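Local atomic coordinates of protein A52 (Vaccinia virus, PDB entry 2VVW), a protein that adopts a Bcl-2-like fold and targets host toll-like receptor signalling complexes, associating with IRAK2 to inhibit NF-kappa-B signalling and with TRAF6 to activate p38. Residues A[24-28]-A[44-49]; A[96-100]-A[140-144]. One frame throughout, in Å; residues are numbered along the deposited sequence.

Contact 1 of 2, residues A[24-28]-A[44-49]; sequences ILEEY and LFNEIK
The phenol oxygen of Tyr28 is bound across the contact through a water: Tyr28 OH donates to water 1 over 2.7 Å, and the same water donates to Ile48 O, 2.9 Å away. Arg32, one turn further along the helix of Tyr28, is a second hydrogen-bonding partner of this hydroxyl through NH1, giving the hydroxyl of this buried residue two partners. No direct hydrogen bond joins the two segments, and the rest is apolar packing led by the tyrosine ring. With CG anti to the backbone N (chi1 178°), the ring lies against Phe45 and Ile48 of the other helix. Ile48 CG2 sits over the centre of one face of Tyr28, 3.6 Å from the ring centroid, a CH-pi contact. Phe45 meets the ring at its edge: the planes stand at 81°, with centroids 5.3 Å apart, in a T-shaped pair where Tyr28 CD1 points onto the Phe45 face. Phe45 also lies against the helix backbone, with CZ 3.5 Å from Tyr28 N. Beside the aromatic pair, Ile24 CG2 touches both Leu44 CD2 and Ile48 CD1, each at 3.8 Å. Ile103 and Ala107 of helix 96-115 extend this apolar packing, Ile103 against Leu25 and Ile48 and Ala107 against Tyr28. Glu27 adds its CB beside Phe45, while its carboxylate binds Tyr9 N through OE1 and Lys123 of the second subunit through an OE2 salt bridge. The short segments cross at -80°, an almost perpendicular packing that belongs to the all-helical Bcl-2-like fold of this poxvirus family.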
loop_
_atom_site.group_PDB
_atom_site.type_symbol
_atom_site.label_atom_id
_atom_site.label_comp_id
_atom_site.label_asym_id
_atom_site.label_seq_id
_atom_site.Cartn_x
_atom_site.Cartn_y
_atom_site.Cartn_z
ATOM N N ILE A 24 -6.066 4.097 -8.663
ATOM C CA ILE A 24 -7.196 4.128 -7.757
ATOM C C ILE A 24 -7.507 2.730 -7.249
ATOM O O ILE A 24 -7.708 2.516 -6.033
ATOM C CB ILE A 24 -8.453 4.759 -8.435
ATOM C CG1 ILE A 24 -8.264 6.283 -8.617
ATOM C CG2 ILE A 24 -9.679 4.501 -7.626
ATOM C CD1 ILE A 24 -9.297 6.930 -9.550
ATOM N N LEU A 25 -7.550 1.767 -8.167
ATOM C CA LEU A 25 -7.827 0.394 -7.792
ATOM C C LEU A 25 -6.694 -0.228 -6.963
ATOM O O LEU A 25 -6.959 -0.971 -6.025
ATOM C CB LEU A 25 -8.161 -0.467 -9.021
ATOM C CG LEU A 25 -9.440 -0.113 -9.800
ATOM C CD1 LEU A 25 -9.523 -0.919 -11.073
ATOM C CD2 LEU A 25 -10.656 -0.342 -8.953
ATOM N N GLU A 26 -5.445 0.092 -7.281
ATOM C CA GLU A 26 -4.299 -0.364 -6.467
ATOM C C GLU A 26 -4.485 0.064 -5.026
ATOM O O GLU A 26 -4.358 -0.747 -4.129
ATOM C CB GLU A 26 -2.957 0.184 -6.956
ATOM C CG GLU A 26 -2.393 -0.434 -8.217
ATOM C CD GLU A 26 -1.015 0.144 -8.607
ATOM O OE1 GLU A 26 -0.061 -0.652 -8.785
ATOM O OE2 GLU A 26 -0.882 1.389 -8.719
ATOM N N GLU A 27 -4.784 1.344 -4.818
ATOM C CA GLU A 27 -4.940 1.884 -3.473
ATOM C C GLU A 27 -6.178 1.340 -2.793
ATOM O O GLU A 27 -6.168 1.105 -1.585
ATOM C CB GLU A 27 -4.949 3.421 -3.496
ATOM C CG GLU A 27 -3.592 4.004 -3.849
ATOM C CD GLU A 27 -3.356 5.429 -3.384
ATOM O OE1 GLU A 27 -4.227 6.035 -2.703
ATOM O OE2 GLU A 27 -2.262 5.944 -3.723
ATOM N N TYR A 28 -7.253 1.149 -3.559
ATOM C CA TYR A 28 -8.484 0.546 -3.027
ATOM C C TYR A 28 -8.238 -0.860 -2.460
ATOM O O TYR A 28 -8.586 -1.177 -1.323
ATOM C CB TYR A 28 -9.535 0.477 -4.135
ATOM C CG TYR A 28 -10.821 -0.176 -3.709
ATOM C CD1 TYR A 28 -11.691 0.475 -2.821
ATOM C CD2 TYR A 28 -11.164 -1.446 -4.162
ATOM C CE1 TYR A 28 -12.863 -0.104 -2.415
ATOM C CE2 TYR A 28 -12.352 -2.039 -3.763
ATOM C CZ TYR A 28 -13.197 -1.365 -2.883
ATOM O OH TYR A 28 -14.378 -1.941 -2.480
ATOM N N LEU A 44 -15.269 8.362 -3.495
ATOM C CA LEU A 44 -14.755 7.535 -4.585
ATOM C C LEU A 44 -14.731 6.046 -4.211
ATOM O O LEU A 44 -15.315 5.223 -4.901
ATOM C CB LEU A 44 -13.367 8.006 -5.010
ATOM C CG LEU A 44 -12.656 7.128 -6.040
ATOM C CD1 LEU A 44 -13.506 6.974 -7.292
ATOM C CD2 LEU A 44 -11.268 7.709 -6.354
ATOM N N PHE A 45 -14.021 5.704 -3.145
ATOM C CA PHE A 45 -14.007 4.332 -2.622
ATOM C C PHE A 45 -15.411 3.852 -2.245
ATOM O O PHE A 45 -15.734 2.694 -2.461
ATOM C CB PHE A 45 -13.090 4.213 -1.382
ATOM C CG PHE A 45 -11.600 4.110 -1.705
ATOM C CD1 PHE A 45 -11.110 4.368 -2.968
ATOM C CD2 PHE A 45 -10.701 3.775 -0.707
ATOM C CE1 PHE A 45 -9.752 4.278 -3.224
ATOM C CE2 PHE A 45 -9.346 3.668 -0.958
ATOM C CZ PHE A 45 -8.873 3.938 -2.215
ATOM N N ASN A 46 -16.235 4.731 -1.684
ATOM C CA ASN A 46 -17.613 4.331 -1.355
ATOM C C ASN A 46 -18.435 3.904 -2.599
ATOM O O ASN A 46 -19.287 3.012 -2.508
ATOM C CB ASN A 46 -18.334 5.409 -0.533
ATOM C CG ASN A 46 -17.992 5.350 0.961
ATOM O OD1 ASN A 46 -17.603 4.303 1.499
ATOM N ND2 ASN A 46 -18.149 6.478 1.636
ATOM N N GLU A 47 -18.164 4.502 -3.757
ATOM C CA GLU A 47 -18.794 4.051 -5.008
ATOM C C GLU A 47 -18.248 2.703 -5.464
ATOM O O GLU A 47 -19.016 1.826 -5.900
ATOM C CB GLU A 47 -18.613 5.074 -6.138
ATOM C CG GLU A 47 -19.450 6.316 -5.977
ATOM C CD GLU A 47 -20.944 6.018 -5.880
ATOM O OE1 GLU A 47 -21.443 5.216 -6.695
ATOM O OE2 GLU A 47 -21.613 6.588 -4.993
ATOM N N ILE A 48 -16.934 2.538 -5.365
ATOM C CA ILE A 48 -16.305 1.296 -5.775
ATOM C C ILE A 48 -16.816 0.153 -4.891
ATOM O O ILE A 48 -17.052 -0.952 -5.374
ATOM C CB ILE A 48 -14.776 1.378 -5.764
ATOM C CG1 ILE A 48 -14.292 2.418 -6.789
ATOM C CG2 ILE A 48 -14.168 0.005 -6.107
ATOM C CD1 ILE A 48 -12.855 2.726 -6.692
ATOM N N LYS A 49 -17.029 0.444 -3.609
ATOM C CA LYS A 49 -17.562 -0.531 -2.658
ATOM C C LYS A 49 -18.942 -1.065 -3.072
ATOM O O LYS A 49 -19.285 -2.218 -2.799
ATOM C CB LYS A 49 -17.604 0.093 -1.263
ATOM C CG LYS A 49 -18.096 -0.853 -0.183
ATOM C CD LYS A 49 -17.604 -0.487 1.226
ATOM C CE LYS A 49 -18.324 0.693 1.826
ATOM N NZ LYS A 49 -18.373 0.594 3.327
HETATM O O HOH W 1 -15.752 -3.296 -4.344
#

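Contact 2 of 2, residues A[96-100]-A[140-144]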
loop_
_atom_site.group_PDB
_atom_site.type_symbol
_atom_site.label_atom_id
_atom_site.label_comp_id
_atom_site.label_asym_id
_atom_site.label_seq_id
_atom_site.Cartn_x
_atom_site.Cartn_y
_atom_site.Cartn_z
ATOM N N VAL A 96 -18.293 -3.827 -19.730
ATOM C CA VAL A 96 -17.809 -2.984 -18.634
ATOM C C VAL A 96 -18.396 -3.481 -17.312
ATOM O O VAL A 96 -17.741 -3.424 -16.274
ATOM C CB VAL A 96 -18.148 -1.472 -18.861
ATOM C CG1 VAL A 96 -19.661 -1.227 -18.846
ATOM C CG2 VAL A 96 -17.449 -0.588 -17.822
ATOM N N TYR A 97 -19.623 -3.979 -17.360
ATOM C CA TYR A 97 -20.307 -4.459 -16.156
ATOM C C TYR A 97 -19.772 -5.807 -15.642
ATOM O O TYR A 97 -19.755 -6.038 -14.439
ATOM C CB TYR A 97 -21.818 -4.456 -16.388
ATOM C CG TYR A 97 -22.331 -3.042 -16.454
ATOM C CD1 TYR A 97 -22.477 -2.287 -15.292
ATOM C CD2 TYR A 97 -22.613 -2.434 -17.670
ATOM C CE1 TYR A 97 -22.929 -0.979 -15.333
ATOM C CE2 TYR A 97 -23.061 -1.122 -17.725
ATOM C CZ TYR A 97 -23.220 -0.399 -16.554
ATOM O OH TYR A 97 -23.661 0.910 -16.598
ATOM N N ASP A 98 -19.310 -6.679 -16.538
ATOM C CA ASP A 98 -18.523 -7.854 -16.128
ATOM C C ASP A 98 -17.269 -7.425 -15.358
ATOM O O ASP A 98 -16.928 -7.996 -14.317
ATOM C CB ASP A 98 -18.109 -8.693 -17.342
ATOM C CG ASP A 98 -19.290 -9.303 -18.062
ATOM O OD1 ASP A 98 -20.193 -9.843 -17.380
ATOM O OD2 ASP A 98 -19.299 -9.252 -19.307
ATOM N N CYS A 99 -16.574 -6.418 -15.874
ATOM C CA CYS A 99 -15.392 -5.910 -15.206
ATOM C C CYS A 99 -15.716 -5.250 -13.857
ATOM O O CYS A 99 -14.952 -5.371 -12.922
ATOM C CB CYS A 99 -14.672 -4.925 -16.091
ATOM S SG CYS A 99 -14.148 -5.595 -17.657
ATOM N N ILE A 100 -16.822 -4.525 -13.769
ATOM C CA ILE A 100 -17.269 -3.968 -12.496
ATOM C C ILE A 100 -17.537 -5.088 -11.475
ATOM O O ILE A 100 -17.097 -5.023 -10.324
ATOM C CB ILE A 100 -18.525 -3.097 -12.693
ATOM C CG1 ILE A 100 -18.137 -1.781 -13.398
ATOM C CG2 ILE A 100 -19.227 -2.843 -11.366
ATOM C CD1 ILE A 100 -19.320 -0.949 -13.932
ATOM N N LYS A 140 -13.944 3.028 -19.381
ATOM C CA LYS A 140 -15.408 2.961 -19.279
ATOM C C LYS A 140 -15.860 2.928 -17.825
ATOM O O LYS A 140 -16.851 3.581 -17.454
ATOM C CB LYS A 140 -15.946 1.742 -20.037
ATOM C CG LYS A 140 -15.734 1.852 -21.556
ATOM C CD LYS A 140 -16.247 0.628 -22.314
ATOM C CE LYS A 140 -17.646 0.870 -22.878
ATOM N NZ LYS A 140 -17.653 1.875 -23.999
ATOM N N ILE A 141 -15.121 2.190 -16.999
ATOM C CA ILE A 141 -15.427 2.123 -15.569
ATOM C C ILE A 141 -15.322 3.516 -14.936
ATOM O O ILE A 141 -16.177 3.919 -14.132
ATOM C CB ILE A 141 -14.488 1.150 -14.830
ATOM C CG1 ILE A 141 -14.779 -0.314 -15.225
ATOM C CG2 ILE A 141 -14.654 1.288 -13.317
ATOM C CD1 ILE A 141 -13.608 -1.281 -14.973
ATOM N N LYS A 142 -14.262 4.236 -15.307
ATOM C CA LYS A 142 -14.006 5.599 -14.823
ATOM C C LYS A 142 -15.173 6.533 -15.147
ATOM O O LYS A 142 -15.664 7.245 -14.274
ATOM C CB LYS A 142 -12.709 6.139 -15.433
ATOM C CG LYS A 142 -12.170 7.379 -14.745
ATOM C CD LYS A 142 -11.013 7.979 -15.528
ATOM C CE LYS A 142 -10.393 9.136 -14.776
ATOM N NZ LYS A 142 -9.175 9.617 -15.446
ATOM N N SER A 143 -15.622 6.498 -16.399
ATOM C CA SER A 143 -16.779 7.272 -16.834
ATOM C C SER A 143 -18.022 6.977 -16.025
ATOM O O SER A 143 -18.750 7.886 -15.666
ATOM C CB SER A 143 -17.066 7.028 -18.308
ATOM O OG SER A 143 -16.030 7.575 -19.089
ATOM N N ILE A 144 -18.261 5.698 -15.751
ATOM C CA ILE A 144 -19.420 5.287 -14.975
ATOM C C ILE A 144 -19.321 5.845 -13.564
ATOM O O ILE A 144 -20.299 6.403 -13.062
ATOM C CB ILE A 144 -19.593 3.743 -14.985
ATOM C CG1 ILE A 144 -20.116 3.295 -16.355
ATOM C CG2 ILE A 144 -20.556 3.260 -13.870
ATOM C CD1 ILE A 144 -20.196 1.783 -16.540
#
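Val96 and Ile144 reach toward each other tip to tip, CG1 of the valine 3.8 Å from CD1 of the isoleucine, in a contact dominated by apolar side chains, with no hydrogen bond between the segments. The other valine methyl, CG2, lies anti to the backbone N and is pressed against the opposite helix, 3.5 Å from Lys140 CB and 3.7 Å from Ile141 CG1. Lys140 thus contributes the root of its side chain, while its bent chain carries the ammonium group away. Further in, Ile100 and Ile141 slide past each other, CG1 to CG1 at 4.1 Å, and Ile141 CD1 rests 4.0 Å from Cys99 CB. These pairs join the first turn of helix 96-115 to helix 135-153 in the Bcl-2-like helical bundle, the short segments crossing at -80° with their axes 10.2 Å apart. Ile133, in the loop leading into helix 135-153, packs on both Cys99 and Ile141, while Phe51 of helix 51-59 touches Ile100. The aromatic contribution comes at the solvent-facing margin. There the Tyr97 ring meets Ile144 CD1 obliquely, with Tyr97 OH 3.6 Å from that methyl, and Arg148 of helix 135-153 also touches the tyrosine.

Helix 96-115 serves both contacts: its first turn forms one side of contact 2, and further along Ile103 and Ala107 pack on residues of contact 1. Helix 135-153 makes a second connection: beyond segment 140-144, its Leu145, Arg148, Leu149 and Val152 touch Glu47 of segment 44-49. The two contacts do not touch; their centres lie 13 Å apart and their nearest atoms about 6 Å apart. Along the chain they follow in series, and the short segments of each contact cross at -80°. Contact 1 is buried and reaches the second subunit through Glu27, whereas contact 2 is partly exposed and touches no other chain of the assembly.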